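Local coordinates for protein biliverdin reductase (Synechocystis sp., PDB 5B3V) that probably reduces the bile pigment biliverdin with NADPH, holding the NADP cofactor in a Rossmann-fold domain, at residues L77-T82 and V102-L107; L127-H132 and K302-D307; A24-A29 and A52-T57. All coordinates share one frame; numbering follows the deposited sequence.

Interaction 1 of 3, residues L77-T82 and V102-L107; sequences LVLIAT and VLEYPL. With NAP (NADP nicotinamide-adenine-dinucleotide phosphate), chain E.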
loop_
_atom_site.group_PDB
_atom_site.type_symbol
_atom_site.label_atom_id
_atom_site.label_comp_id
_atom_site.label_asym_id
_atom_site.label_seq_id
_atom_site.Cartn_x
_atom_site.Cartn_y
_atom_site.Cartn_z
ATOM N N LEU A 77 18.015 -6.326 -7.927
ATOM C CA LEU A 77 16.732 -6.105 -7.276
ATOM C C LEU A 77 15.864 -5.215 -8.150
ATOM O O LEU A 77 16.326 -4.181 -8.641
ATOM C CB LEU A 77 16.928 -5.472 -5.890
ATOM C CG LEU A 77 15.712 -5.275 -4.979
ATOM C CD1 LEU A 77 16.084 -5.540 -3.530
ATOM C CD2 LEU A 77 15.136 -3.872 -5.115
ATOM N N VAL A 78 14.611 -5.617 -8.340
ATOM C CA VAL A 78 13.630 -4.826 -9.073
ATOM C C VAL A 78 12.722 -4.144 -8.065
ATOM O O VAL A 78 12.194 -4.796 -7.155
ATOM C CB VAL A 78 12.815 -5.701 -10.042
ATOM C CG1 VAL A 78 11.660 -4.908 -10.637
ATOM C CG2 VAL A 78 13.706 -6.258 -11.138
ATOM N N LEU A 79 12.542 -2.836 -8.212
ATOM C CA LEU A 79 11.615 -2.079 -7.384
ATOM C C LEU A 79 10.427 -1.669 -8.237
ATOM O O LEU A 79 10.579 -0.899 -9.190
ATOM C CB LEU A 79 12.277 -0.849 -6.767
ATOM C CG LEU A 79 11.344 -0.170 -5.765
ATOM C CD1 LEU A 79 12.044 0.004 -4.432
ATOM C CD2 LEU A 79 10.832 1.160 -6.298
ATOM N N ILE A 80 9.253 -2.172 -7.882
ATOM C CA ILE A 80 8.045 -1.997 -8.675
ATOM C C ILE A 80 7.214 -0.914 -7.997
ATOM O O ILE A 80 6.576 -1.151 -6.968
ATOM C CB ILE A 80 7.278 -3.313 -8.815
ATOM C CG1 ILE A 80 8.133 -4.322 -9.582
ATOM C CG2 ILE A 80 5.955 -3.089 -9.516
ATOM C CD1 ILE A 80 7.641 -5.741 -9.490
ATOM N N ALA A 81 7.237 0.286 -8.572
ATOM C CA ALA A 81 6.432 1.412 -8.122
ATOM C C ALA A 81 5.668 2.013 -9.294
ATOM O O ALA A 81 5.634 3.233 -9.480
ATOM C CB ALA A 81 7.298 2.468 -7.438
ATOM N N THR A 82 5.059 1.161 -10.112
ATOM C CA THR A 82 4.283 1.575 -11.270
ATOM C C THR A 82 2.801 1.316 -11.009
ATOM O O THR A 82 2.395 0.987 -9.888
ATOM C CB THR A 82 4.773 0.849 -12.526
ATOM O OG1 THR A 82 3.985 1.251 -13.654
ATOM C CG2 THR A 82 4.664 -0.657 -12.344
ATOM N N VAL A 102 10.948 -5.834 -4.615
ATOM C CA VAL A 102 10.254 -4.968 -3.672
ATOM C C VAL A 102 9.100 -4.303 -4.406
ATOM O O VAL A 102 9.288 -3.740 -5.492
ATOM C CB VAL A 102 11.200 -3.913 -3.071
ATOM C CG1 VAL A 102 10.405 -2.781 -2.426
ATOM C CG2 VAL A 102 12.136 -4.550 -2.059
ATOM N N LEU A 103 7.908 -4.362 -3.820
ATOM C CA LEU A 103 6.717 -3.778 -4.418
ATOM C C LEU A 103 6.097 -2.757 -3.478
ATOM O O LEU A 103 6.098 -2.935 -2.257
ATOM C CB LEU A 103 5.665 -4.842 -4.758
ATOM C CG LEU A 103 5.887 -5.800 -5.926
ATOM C CD1 LEU A 103 5.805 -7.236 -5.448
ATOM C CD2 LEU A 103 4.860 -5.541 -7.017
ATOM N N GLU A 104 5.591 -1.681 -4.065
ATOM C CA GLU A 104 4.611 -0.843 -3.400
ATOM C C GLU A 104 3.260 -1.539 -3.488
ATOM O O GLU A 104 2.928 -2.131 -4.518
ATOM C CB GLU A 104 4.552 0.528 -4.068
ATOM C CG GLU A 104 5.352 1.624 -3.383
ATOM C CD GLU A 104 6.836 1.321 -3.308
ATOM O OE1 GLU A 104 7.522 1.426 -4.345
ATOM O OE2 GLU A 104 7.321 0.980 -2.209
ATOM N N TYR A 105 2.488 -1.492 -2.408
ATOM C CA TYR A 105 1.220 -2.223 -2.384
ATOM C C TYR A 105 0.265 -1.679 -3.452
ATOM O O TYR A 105 0.337 -0.504 -3.804
ATOM C CB TYR A 105 0.578 -2.172 -0.987
ATOM C CG TYR A 105 0.063 -0.822 -0.514
ATOM C CD1 TYR A 105 -1.105 -0.273 -1.033
ATOM C CD2 TYR A 105 0.719 -0.128 0.495
ATOM C CE1 TYR A 105 -1.582 0.944 -0.593
ATOM C CE2 TYR A 105 0.245 1.088 0.946
ATOM C CZ TYR A 105 -0.902 1.619 0.399
ATOM O OH TYR A 105 -1.374 2.830 0.845
ATOM N N PRO A 106 -0.632 -2.534 -3.974
ATOM C CA PRO A 106 -0.847 -3.939 -3.619
ATOM C C PRO A 106 0.166 -4.889 -4.242
ATOM O O PRO A 106 0.778 -4.564 -5.262
ATOM C CB PRO A 106 -2.245 -4.216 -4.167
ATOM C CG PRO A 106 -2.317 -3.358 -5.377
ATOM C CD PRO A 106 -1.572 -2.095 -5.021
ATOM N N LEU A 107 0.345 -6.048 -3.607
ATOM C CA LEU A 107 1.133 -7.128 -4.191
ATOM C C LEU A 107 0.660 -7.437 -5.606
ATOM O O LEU A 107 1.440 -7.404 -6.565
ATOM C CB LEU A 107 1.034 -8.363 -3.290
ATOM C CG LEU A 107 1.538 -9.720 -3.781
ATOM C CD1 LEU A 107 2.998 -9.650 -4.190
ATOM C CD2 LEU A 107 1.331 -10.778 -2.705
HETATM P PA NAP E . 2.368 8.052 -9.600
HETATM O O1A NAP E . 3.103 9.150 -8.938
HETATM O O2A NAP E . 1.241 8.374 -10.497
HETATM O O5B NAP E . 3.450 7.207 -10.450
HETATM C C5B NAP E . 3.168 6.197 -11.422
HETATM C C4B NAP E . 4.324 6.011 -12.443
HETATM O O4B NAP E . 3.124 5.715 -13.248
HETATM C C3B NAP E . 4.920 6.894 -13.582
HETATM O O3B NAP E . 5.969 6.188 -14.253
HETATM C C2B NAP E . 3.666 6.974 -14.389
HETATM O O2B NAP E . 3.755 7.550 -15.727
HETATM C C1B NAP E . 3.580 5.453 -14.547
HETATM N N9A NAP E . 2.387 5.149 -15.341
HETATM C C8A NAP E . 1.281 5.886 -15.362
HETATM N N7A NAP E . 0.442 5.325 -16.228
HETATM C C5A NAP E . 1.039 4.261 -16.762
HETATM C C6A NAP E . 0.611 3.381 -17.668
HETATM N N6A NAP E . -0.619 3.577 -18.136
HETATM N N1A NAP E . 1.372 2.358 -18.085
HETATM C C2A NAP E . 2.653 2.221 -17.542
HETATM N N3A NAP E . 3.080 3.160 -16.590
HETATM C C4A NAP E . 2.264 4.172 -16.241
HETATM O O3 NAP E . 1.772 7.079 -8.449
HETATM P PN NAP E . 2.421 6.559 -7.062
HETATM O O1N NAP E . 1.566 7.022 -5.951
HETATM O O2N NAP E . 3.863 6.882 -7.072
HETATM O O5D NAP E . 2.268 4.958 -7.167
HETATM C C5D NAP E . 3.191 3.927 -7.504
HETATM C C4D NAP E . 2.552 2.575 -7.063
HETATM O O4D NAP E . 2.564 3.330 -5.774
HETATM C C3D NAP E . 1.111 2.087 -6.749
HETATM O O3D NAP E . 1.154 0.727 -6.314
HETATM C C2D NAP E . 0.795 2.986 -5.614
HETATM O O2D NAP E . -0.429 2.588 -4.988
HETATM C C1D NAP E . 1.944 2.506 -4.794
HETATM N N1N NAP E . 1.952 3.234 -3.510
HETATM C C2N NAP E . 2.117 4.618 -3.524
HETATM C C3N NAP E . 2.128 5.325 -2.331
HETATM C C7N NAP E . 2.310 6.699 -2.348
HETATM O O7N NAP E . 2.354 7.327 -3.402
HETATM N N7N NAP E . 2.391 7.261 -1.155
HETATM C C4N NAP E . 2.007 4.663 -1.114
HETATM C C5N NAP E . 1.838 3.285 -1.095
HETATM C C6N NAP E . 1.816 2.569 -2.286
HETATM P P2B NAP E . 4.071 9.055 -16.146
HETATM O O1X NAP E . 3.124 9.249 -17.251
HETATM O O2X NAP E . 3.815 9.841 -14.932
HETATM O O3X NAP E . 5.495 8.997 -16.550
#
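A81 and E104 meet between the parallel strands 77-80 and 100-104, close to the cofactor. Leading up to them, three backbone hydrogen bonds tie the strands: V102 N to V78 O, I80 N to V102 O, and E104 N to I80 O. The E104 side chain then runs past the nicotinamide end of NADP, with CB 3.4 Å from NADP C1D and CG 3.8 Å from NADP N1N. A bend at chi2 (61°) turns the carboxylate back toward 77-82, so that OE1 rests 3.3 Å from A81 CB and 3.9 Å from L79 CD2, while OE2 has R28 as its partner. On one sheet face L79 CD1 meets V102 CG1 at 3.8 Å; on the other I80 and L103 lie side by side. Next in the chain, the Y105 ring turns one face to the nicotinamide. Strands 77-80 and 100-104 bracket helix 87-96 in a beta-alpha-beta unit: the helix covers I80 and L103, strand 14-19 flanks 77-80, and strand 128-131 flanks 100-104.

Interaction 2 of 3, residues L127-H132 and K302-D307; sequences LLHVEH and KPLYVD. With NAP (NADP nicotinamide-adenine-dinucleotide phosphate), chain E.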
loop_
_atom_site.group_PDB
_atom_site.type_symbol
_atom_site.label_atom_id
_atom_site.label_comp_id
_atom_site.label_asym_id
_atom_site.label_seq_id
_atom_site.Cartn_x
_atom_site.Cartn_y
_atom_site.Cartn_z
ATOM N N LEU A 127 13.944 -12.421 -2.376
ATOM C CA LEU A 127 13.139 -11.563 -1.519
ATOM C C LEU A 127 11.902 -11.073 -2.257
ATOM O O LEU A 127 11.997 -10.527 -3.361
ATOM C CB LEU A 127 13.958 -10.365 -1.042
ATOM C CG LEU A 127 13.116 -9.303 -0.326
ATOM C CD1 LEU A 127 12.568 -9.842 0.989
ATOM C CD2 LEU A 127 13.902 -8.019 -0.107
ATOM N N LEU A 128 10.740 -11.261 -1.639
ATOM C CA LEU A 128 9.483 -10.698 -2.126
ATOM C C LEU A 128 8.877 -9.903 -0.976
ATOM O O LEU A 128 8.266 -10.479 -0.069
ATOM C CB LEU A 128 8.532 -11.782 -2.613
ATOM C CG LEU A 128 7.158 -11.289 -3.070
ATOM C CD1 LEU A 128 7.307 -10.248 -4.165
ATOM C CD2 LEU A 128 6.303 -12.448 -3.544
ATOM N N HIS A 129 9.054 -8.586 -1.011
ATOM C CA HIS A 129 8.582 -7.699 0.041
ATOM C C HIS A 129 7.592 -6.700 -0.538
ATOM O O HIS A 129 7.847 -6.102 -1.589
ATOM C CB HIS A 129 9.749 -6.958 0.697
ATOM C CG HIS A 129 9.326 -5.798 1.543
ATOM N ND1 HIS A 129 8.704 -5.952 2.764
ATOM C CD2 HIS A 129 9.425 -4.463 1.337
ATOM C CE1 HIS A 129 8.446 -4.762 3.276
ATOM N NE2 HIS A 129 8.873 -3.842 2.430
ATOM N N VAL A 130 6.463 -6.530 0.144
ATOM C CA VAL A 130 5.493 -5.491 -0.176
ATOM C C VAL A 130 5.622 -4.385 0.860
ATOM O O VAL A 130 5.574 -4.643 2.069
ATOM C CB VAL A 130 4.058 -6.043 -0.218
ATOM C CG1 VAL A 130 3.071 -4.918 -0.514
ATOM C CG2 VAL A 130 3.946 -7.140 -1.261
ATOM N N GLU A 131 5.802 -3.158 0.385
ATOM C CA GLU A 131 5.889 -2.014 1.277
ATOM C C GLU A 131 4.520 -1.702 1.869
ATOM O O GLU A 131 3.496 -1.776 1.184
ATOM C CB GLU A 131 6.447 -0.807 0.518
ATOM C CG GLU A 131 6.078 0.564 1.076
ATOM C CD GLU A 131 4.703 1.030 0.631
ATOM O OE1 GLU A 131 4.392 0.901 -0.569
ATOM O OE2 GLU A 131 3.931 1.505 1.486
ATOM N N HIS A 132 4.506 -1.341 3.161
ATOM C CA HIS A 132 3.280 -0.944 3.860
ATOM C C HIS A 132 3.631 0.198 4.814
ATOM O O HIS A 132 3.824 -0.005 6.015
ATOM C CB HIS A 132 2.647 -2.121 4.598
ATOM C CG HIS A 132 1.931 -3.079 3.699
ATOM N ND1 HIS A 132 0.593 -2.946 3.388
ATOM C CD2 HIS A 132 2.365 -4.181 3.043
ATOM C CE1 HIS A 132 0.235 -3.927 2.579
ATOM N NE2 HIS A 132 1.290 -4.689 2.354
ATOM N N LYS A 302 18.005 -8.646 9.415
ATOM C CA LYS A 302 17.033 -8.082 10.342
ATOM C C LYS A 302 15.624 -8.257 9.790
ATOM O O LYS A 302 15.358 -7.835 8.655
ATOM C CB LYS A 302 17.330 -6.603 10.582
ATOM C CG LYS A 302 16.344 -5.928 11.516
ATOM C CD LYS A 302 16.575 -4.430 11.600
ATOM C CE LYS A 302 15.644 -3.805 12.627
ATOM N NZ LYS A 302 14.243 -4.286 12.452
ATOM N N PRO A 303 14.705 -8.869 10.535
ATOM C CA PRO A 303 13.353 -9.097 10.011
ATOM C C PRO A 303 12.667 -7.798 9.616
ATOM O O PRO A 303 12.850 -6.750 10.240
ATOM C CB PRO A 303 12.628 -9.772 11.182
ATOM C CG PRO A 303 13.717 -10.403 11.985
ATOM C CD PRO A 303 14.889 -9.469 11.869
ATOM N N LEU A 304 11.861 -7.881 8.562
ATOM C CA LEU A 304 11.133 -6.724 8.070
ATOM C C LEU A 304 9.941 -6.406 8.966
ATOM O O LEU A 304 9.368 -7.285 9.618
ATOM C CB LEU A 304 10.674 -6.957 6.632
ATOM C CG LEU A 304 11.817 -6.874 5.617
ATOM C CD1 LEU A 304 11.498 -7.667 4.364
ATOM C CD2 LEU A 304 12.118 -5.420 5.273
ATOM N N TYR A 305 9.571 -5.123 8.992
ATOM C CA TYR A 305 8.514 -4.656 9.885
ATOM C C TYR A 305 7.157 -5.248 9.539
ATOM O O TYR A 305 6.282 -5.310 10.409
ATOM C CB TYR A 305 8.437 -3.131 9.848
ATOM C CG TYR A 305 7.989 -2.588 8.514
ATOM C CD1 TYR A 305 8.903 -2.367 7.494
ATOM C CD2 TYR A 305 6.651 -2.297 8.270
ATOM C CE1 TYR A 305 8.503 -1.874 6.272
ATOM C CE2 TYR A 305 6.241 -1.802 7.050
ATOM C CZ TYR A 305 7.172 -1.592 6.053
ATOM O OH TYR A 305 6.777 -1.098 4.831
ATOM N N VAL A 306 6.960 -5.663 8.291
ATOM C CA VAL A 306 5.741 -6.324 7.853
ATOM C C VAL A 306 6.131 -7.633 7.187
ATOM O O VAL A 306 7.179 -7.735 6.543
ATOM C CB VAL A 306 4.912 -5.432 6.893
ATOM C CG1 VAL A 306 5.674 -5.181 5.592
ATOM C CG2 VAL A 306 3.545 -6.044 6.620
ATOM N N ASP A 307 5.300 -8.648 7.378
ATOM C CA ASP A 307 5.499 -9.921 6.708
ATOM C C ASP A 307 4.783 -9.921 5.368
ATOM O O ASP A 307 3.754 -9.264 5.192
ATOM C CB ASP A 307 4.991 -11.081 7.568
ATOM C CG ASP A 307 5.816 -11.284 8.819
ATOM O OD1 ASP A 307 6.980 -10.832 8.838
ATOM O OD2 ASP A 307 5.310 -11.907 9.775
HETATM P PA NAP E . 2.368 8.052 -9.600
HETATM O O1A NAP E . 3.103 9.150 -8.938
HETATM O O2A NAP E . 1.241 8.374 -10.497
HETATM O O5B NAP E . 3.450 7.207 -10.450
HETATM C C5B NAP E . 3.168 6.197 -11.422
HETATM C C4B NAP E . 4.324 6.011 -12.443
HETATM O O4B NAP E . 3.124 5.715 -13.248
HETATM C C3B NAP E . 4.920 6.894 -13.582
HETATM O O3B NAP E . 5.969 6.188 -14.253
HETATM C C2B NAP E . 3.666 6.974 -14.389
HETATM O O2B NAP E . 3.755 7.550 -15.727
HETATM C C1B NAP E . 3.580 5.453 -14.547
HETATM N N9A NAP E . 2.387 5.149 -15.341
HETATM C C8A NAP E . 1.281 5.886 -15.362
HETATM N N7A NAP E . 0.442 5.325 -16.228
HETATM C C5A NAP E . 1.039 4.261 -16.762
HETATM C C6A NAP E . 0.611 3.381 -17.668
HETATM N N6A NAP E . -0.619 3.577 -18.136
HETATM N N1A NAP E . 1.372 2.358 -18.085
HETATM C C2A NAP E . 2.653 2.221 -17.542
HETATM N N3A NAP E . 3.080 3.160 -16.590
HETATM C C4A NAP E . 2.264 4.172 -16.241
HETATM O O3 NAP E . 1.772 7.079 -8.449
HETATM P PN NAP E . 2.421 6.559 -7.062
HETATM O O1N NAP E . 1.566 7.022 -5.951
HETATM O O2N NAP E . 3.863 6.882 -7.072
HETATM O O5D NAP E . 2.268 4.958 -7.167
HETATM C C5D NAP E . 3.191 3.927 -7.504
HETATM C C4D NAP E . 2.552 2.575 -7.063
HETATM O O4D NAP E . 2.564 3.330 -5.774
HETATM C C3D NAP E . 1.111 2.087 -6.749
HETATM O O3D NAP E . 1.154 0.727 -6.314
HETATM C C2D NAP E . 0.795 2.986 -5.614
HETATM O O2D NAP E . -0.429 2.588 -4.988
HETATM C C1D NAP E . 1.944 2.506 -4.794
HETATM N N1N NAP E . 1.952 3.234 -3.510
HETATM C C2N NAP E . 2.117 4.618 -3.524
HETATM C C3N NAP E . 2.128 5.325 -2.331
HETATM C C7N NAP E . 2.310 6.699 -2.348
HETATM O O7N NAP E . 2.354 7.327 -3.402
HETATM N N7N NAP E . 2.391 7.261 -1.155
HETATM C C4N NAP E . 2.007 4.663 -1.114
HETATM C C5N NAP E . 1.838 3.285 -1.095
HETATM C C6N NAP E . 1.816 2.569 -2.286
HETATM P P2B NAP E . 4.071 9.055 -16.146
HETATM O O1X NAP E . 3.124 9.249 -17.251
HETATM O O2X NAP E . 3.815 9.841 -14.932
HETATM O O3X NAP E . 5.495 8.997 -16.550
HETATM O O HOH W 1 7.410 -7.902 3.845
#
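The H132 and V306 CA atoms stand 7.1 Å apart where strand 128-131 runs past the irregular loop 302-307, so side chains do most of the joining. The direct polar link is H132 N to Y305 OH, 2.8 Å long and nearly straight (168°). Y305 CG sits between its own backbone N and carbonyl carbon (chi1 66°), and from there the ring reaches across to H132, its CE2 edge near H132 O. H129 fills the middle of the contact. L304 CD2 lies over one face of its imidazole, while CD1 of L304 comes 3.6 Å from H129 ND1. V306 CG1 reaches H129 CE1, also at 3.6 Å, and covers a face of the Y305 ring off its centre. The H129 and Y305 rings meet obliquely, planes at 74° and centroids 5.9 Å apart. In the imidazole plane a water sits 2.6 Å from H129 ND1 and donates to V306 O, 2.7 Å away. V306 CG2 approaches H132 CD2. On the cofactor side E131 OE1 is 3.5 Å from NADP C6N, while E131 OE2 accepts from I133 N. The whole is a buried contact between the edge strand 128-131 of the parallel sheet and the loop joining helices 286-300 and 308-324. D290 OD1 is hydrogen-bonded to both H129 NE2 and Y305 OH, so two partners grip the hydroxyl, and both imidazole nitrogens are engaged, which would probably fix the rotation of the H129 ring among its apolar neighbours.

Interaction 3 of 3, residues A24-A29 and A52-T57; sequences AAQRRA and AKFADT. With NAP (NADP nicotinamide-adenine-dinucleotide phosphate), chain E.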
loop_
_atom_site.group_PDB
_atom_site.type_symbol
_atom_site.label_atom_id
_atom_site.label_comp_id
_atom_site.label_asym_id
_atom_site.label_seq_id
_atom_site.Cartn_x
_atom_site.Cartn_y
_atom_site.Cartn_z
ATOM N N ALA A 24 6.340 7.701 -5.511
ATOM C CA ALA A 24 6.989 6.613 -4.790
ATOM C C ALA A 24 8.316 6.238 -5.432
ATOM O O ALA A 24 9.291 5.943 -4.732
ATOM C CB ALA A 24 6.065 5.397 -4.730
ATOM N N ALA A 25 8.373 6.246 -6.767
ATOM C CA ALA A 25 9.612 5.898 -7.454
ATOM C C ALA A 25 10.720 6.894 -7.139
ATOM O O ALA A 25 11.897 6.522 -7.072
ATOM C CB ALA A 25 9.375 5.823 -8.962
ATOM N N GLN A 26 10.364 8.163 -6.937
ATOM C CA GLN A 26 11.381 9.186 -6.711
ATOM C C GLN A 26 11.965 9.088 -5.307
ATOM O O GLN A 26 13.183 9.205 -5.121
ATOM C CB GLN A 26 10.789 10.571 -6.964
ATOM C CG GLN A 26 10.479 10.835 -8.430
ATOM C CD GLN A 26 9.526 11.995 -8.633
ATOM O OE1 GLN A 26 9.498 12.938 -7.844
ATOM N NE2 GLN A 26 8.736 11.928 -9.698
ATOM N N ARG A 27 11.108 8.884 -4.301
ATOM C CA ARG A 27 11.595 8.699 -2.938
ATOM C C ARG A 27 12.538 7.506 -2.853
ATOM O O ARG A 27 13.528 7.536 -2.112
ATOM C CB ARG A 27 10.422 8.515 -1.973
ATOM C CG ARG A 27 9.266 9.488 -2.155
ATOM C CD ARG A 27 9.522 10.840 -1.490
ATOM N NE ARG A 27 10.333 11.728 -2.317
ATOM C CZ ARG A 27 9.916 12.286 -3.450
ATOM N NH1 ARG A 27 8.697 12.042 -3.907
ATOM N NH2 ARG A 27 10.723 13.083 -4.135
ATOM N N ARG A 28 12.246 6.510 -3.620
ATOM C CA ARG A 28 13.128 5.348 -3.659
ATOM C C ARG A 28 14.472 5.700 -4.278
ATOM O O ARG A 28 15.527 5.337 -3.742
ATOM C CB ARG A 28 12.460 4.217 -4.438
ATOM C CG ARG A 28 11.213 3.684 -3.773
ATOM C CD ARG A 28 11.567 2.929 -2.509
ATOM N NE ARG A 28 10.404 2.283 -1.913
ATOM C CZ ARG A 28 10.470 1.309 -1.010
ATOM N NH1 ARG A 28 11.648 0.856 -0.604
ATOM N NH2 ARG A 28 9.356 0.779 -0.523
ATOM N N ALA A 29 14.449 6.340 -5.400
ATOM C CA ALA A 29 15.689 6.745 -6.053
ATOM C C ALA A 29 16.558 7.566 -5.109
ATOM O O ALA A 29 17.767 7.334 -4.998
ATOM C CB ALA A 29 15.376 7.528 -7.329
ATOM N N ALA A 52 12.241 11.567 -18.893
ATOM C CA ALA A 52 13.389 12.458 -19.018
ATOM C C ALA A 52 13.661 13.212 -17.721
ATOM O O ALA A 52 14.824 13.400 -17.345
ATOM C CB ALA A 52 13.167 13.437 -20.170
ATOM N N LYS A 53 12.606 13.661 -17.034
ATOM C CA LYS A 53 12.779 14.302 -15.733
ATOM C C LYS A 53 13.486 13.365 -14.765
ATOM O O LYS A 53 14.493 13.729 -14.147
ATOM C CB LYS A 53 11.417 14.724 -15.174
ATOM C CG LYS A 53 11.453 15.834 -14.119
ATOM C CD LYS A 53 11.949 15.367 -12.755
ATOM C CE LYS A 53 11.117 14.217 -12.222
ATOM N NZ LYS A 53 11.789 13.548 -11.076
ATOM N N PHE A 54 12.955 12.150 -14.616
ATOM C CA PHE A 54 13.556 11.155 -13.737
ATOM C C PHE A 54 15.011 10.898 -14.110
ATOM O O PHE A 54 15.889 10.850 -13.242
ATOM C CB PHE A 54 12.740 9.865 -13.805
ATOM C CG PHE A 54 13.035 8.895 -12.701
ATOM C CD1 PHE A 54 12.227 8.837 -11.572
ATOM C CD2 PHE A 54 14.109 8.028 -12.794
ATOM C CE1 PHE A 54 12.490 7.937 -10.555
ATOM C CE2 PHE A 54 14.379 7.130 -11.784
ATOM C CZ PHE A 54 13.568 7.083 -10.660
ATOM N N ALA A 55 15.283 10.732 -15.406
ATOM C CA ALA A 55 16.647 10.451 -15.845
ATOM C C ALA A 55 17.578 11.615 -15.527
ATOM O O ALA A 55 18.699 11.416 -15.048
ATOM C CB ALA A 55 16.660 10.140 -17.341
ATOM N N ASP A 56 17.124 12.844 -15.787
ATOM C CA ASP A 56 17.953 14.012 -15.506
ATOM C C ASP A 56 18.137 14.213 -14.006
ATOM O O ASP A 56 19.236 14.550 -13.550
ATOM C CB ASP A 56 17.333 15.256 -16.140
ATOM C CG ASP A 56 18.288 16.433 -16.171
ATOM O OD1 ASP A 56 18.333 17.202 -15.186
ATOM O OD2 ASP A 56 18.998 16.585 -17.186
ATOM N N THR A 57 17.075 14.003 -13.224
ATOM C CA THR A 57 17.143 14.262 -11.788
ATOM C C THR A 57 18.073 13.281 -11.083
ATOM O O THR A 57 18.799 13.659 -10.155
ATOM C CB THR A 57 15.737 14.205 -11.185
ATOM O OG1 THR A 57 14.977 15.333 -11.635
ATOM C CG2 THR A 57 15.787 14.209 -9.662
HETATM P PA NAP E . 2.368 8.052 -9.600
HETATM O O1A NAP E . 3.103 9.150 -8.938
HETATM O O2A NAP E . 1.241 8.374 -10.497
HETATM O O5B NAP E . 3.450 7.207 -10.450
HETATM C C5B NAP E . 3.168 6.197 -11.422
HETATM C C4B NAP E . 4.324 6.011 -12.443
HETATM O O4B NAP E . 3.124 5.715 -13.248
HETATM C C3B NAP E . 4.920 6.894 -13.582
HETATM O O3B NAP E . 5.969 6.188 -14.253
HETATM C C2B NAP E . 3.666 6.974 -14.389
HETATM O O2B NAP E . 3.755 7.550 -15.727
HETATM C C1B NAP E . 3.580 5.453 -14.547
HETATM N N9A NAP E . 2.387 5.149 -15.341
HETATM C C8A NAP E . 1.281 5.886 -15.362
HETATM N N7A NAP E . 0.442 5.325 -16.228
HETATM C C5A NAP E . 1.039 4.261 -16.762
HETATM C C6A NAP E . 0.611 3.381 -17.668
HETATM N N6A NAP E . -0.619 3.577 -18.136
HETATM N N1A NAP E . 1.372 2.358 -18.085
HETATM C C2A NAP E . 2.653 2.221 -17.542
HETATM N N3A NAP E . 3.080 3.160 -16.590
HETATM C C4A NAP E . 2.264 4.172 -16.241
HETATM O O3 NAP E . 1.772 7.079 -8.449
HETATM P PN NAP E . 2.421 6.559 -7.062
HETATM O O1N NAP E . 1.566 7.022 -5.951
HETATM O O2N NAP E . 3.863 6.882 -7.072
HETATM O O5D NAP E . 2.268 4.958 -7.167
HETATM C C5D NAP E . 3.191 3.927 -7.504
HETATM C C4D NAP E . 2.552 2.575 -7.063
HETATM O O4D NAP E . 2.564 3.330 -5.774
HETATM C C3D NAP E . 1.111 2.087 -6.749
HETATM O O3D NAP E . 1.154 0.727 -6.314
HETATM C C2D NAP E . 0.795 2.986 -5.614
HETATM O O2D NAP E . -0.429 2.588 -4.988
HETATM C C1D NAP E . 1.944 2.506 -4.794
HETATM N N1N NAP E . 1.952 3.234 -3.510
HETATM C C2N NAP E . 2.117 4.618 -3.524
HETATM C C3N NAP E . 2.128 5.325 -2.331
HETATM C C7N NAP E . 2.310 6.699 -2.348
HETATM O O7N NAP E . 2.354 7.327 -3.402
HETATM N N7N NAP E . 2.391 7.261 -1.155
HETATM C C4N NAP E . 2.007 4.663 -1.114
HETATM C C5N NAP E . 1.838 3.285 -1.095
HETATM C C6N NAP E . 1.816 2.569 -2.286
HETATM P P2B NAP E . 4.071 9.055 -16.146
HETATM O O1X NAP E . 3.124 9.249 -17.251
HETATM O O2X NAP E . 3.815 9.841 -14.932
HETATM O O3X NAP E . 5.495 8.997 -16.550
#
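K53 O accepts two bonds from T57, one from N at 2.8 Å and one from OG1 at 3.0 Å, the hydroxyl coming from above the carbonyl plane. At its other end K53 reaches helix 23-34: bends at chi2 and chi3 bring NZ to 3.7 Å from Q26 CD, the two side chains crossing at about a right angle. The firm partner of the Q26 amide is T21 O, which accepts from Q26 NE2. F54 makes the apolar contact, its CG set opposite the backbone N (chi1 -165°), with CD1 4.1 Å from Q26 CG and CZ 3.8 Å from A29 CB. A25 O lies at the ring edge. With an alanine in place of Q26, T21 O is likely to lose its amide donor and a gap to open beside F54 CD1. The two helix segments run nearly parallel, 12° apart, with axes 11.6 Å from each other. A24 N donates to NADP O2N at 3.0 Å, and A25 falls at the alanine of a GxGxxA-like sequence, as in the dinucleotide-binding helix of Rossmann folds.

In the fold
All three contacts touch the same NADP. Interactions 1 and 2, with centres 12 Å apart, share a sheet: strands 100-104 and 128-131 are neighbours, probably bonded through L103 O to E131 N (2.7 Å) and L103 N to H129 O (2.8 Å). Interaction 3, about 15 Å from interaction 1 by centres, is tied to it by the salt bridge of R28 NH2 to E104 OE2 (2.7 Å). R28 NH2 also packs on E131 CB, and pairs with D290, which serves interaction 2 as well. The arginine and aspartate thus connect cofactor helix, sheet and helix 286-300. Interaction 3 reaches the pyrophosphate through A24 N, while interactions 1 and 2 bring Y105, E104 and E131 to the nicotinamide, near bound biliverdin, which Y105 OH contacts by a hydrogen bond.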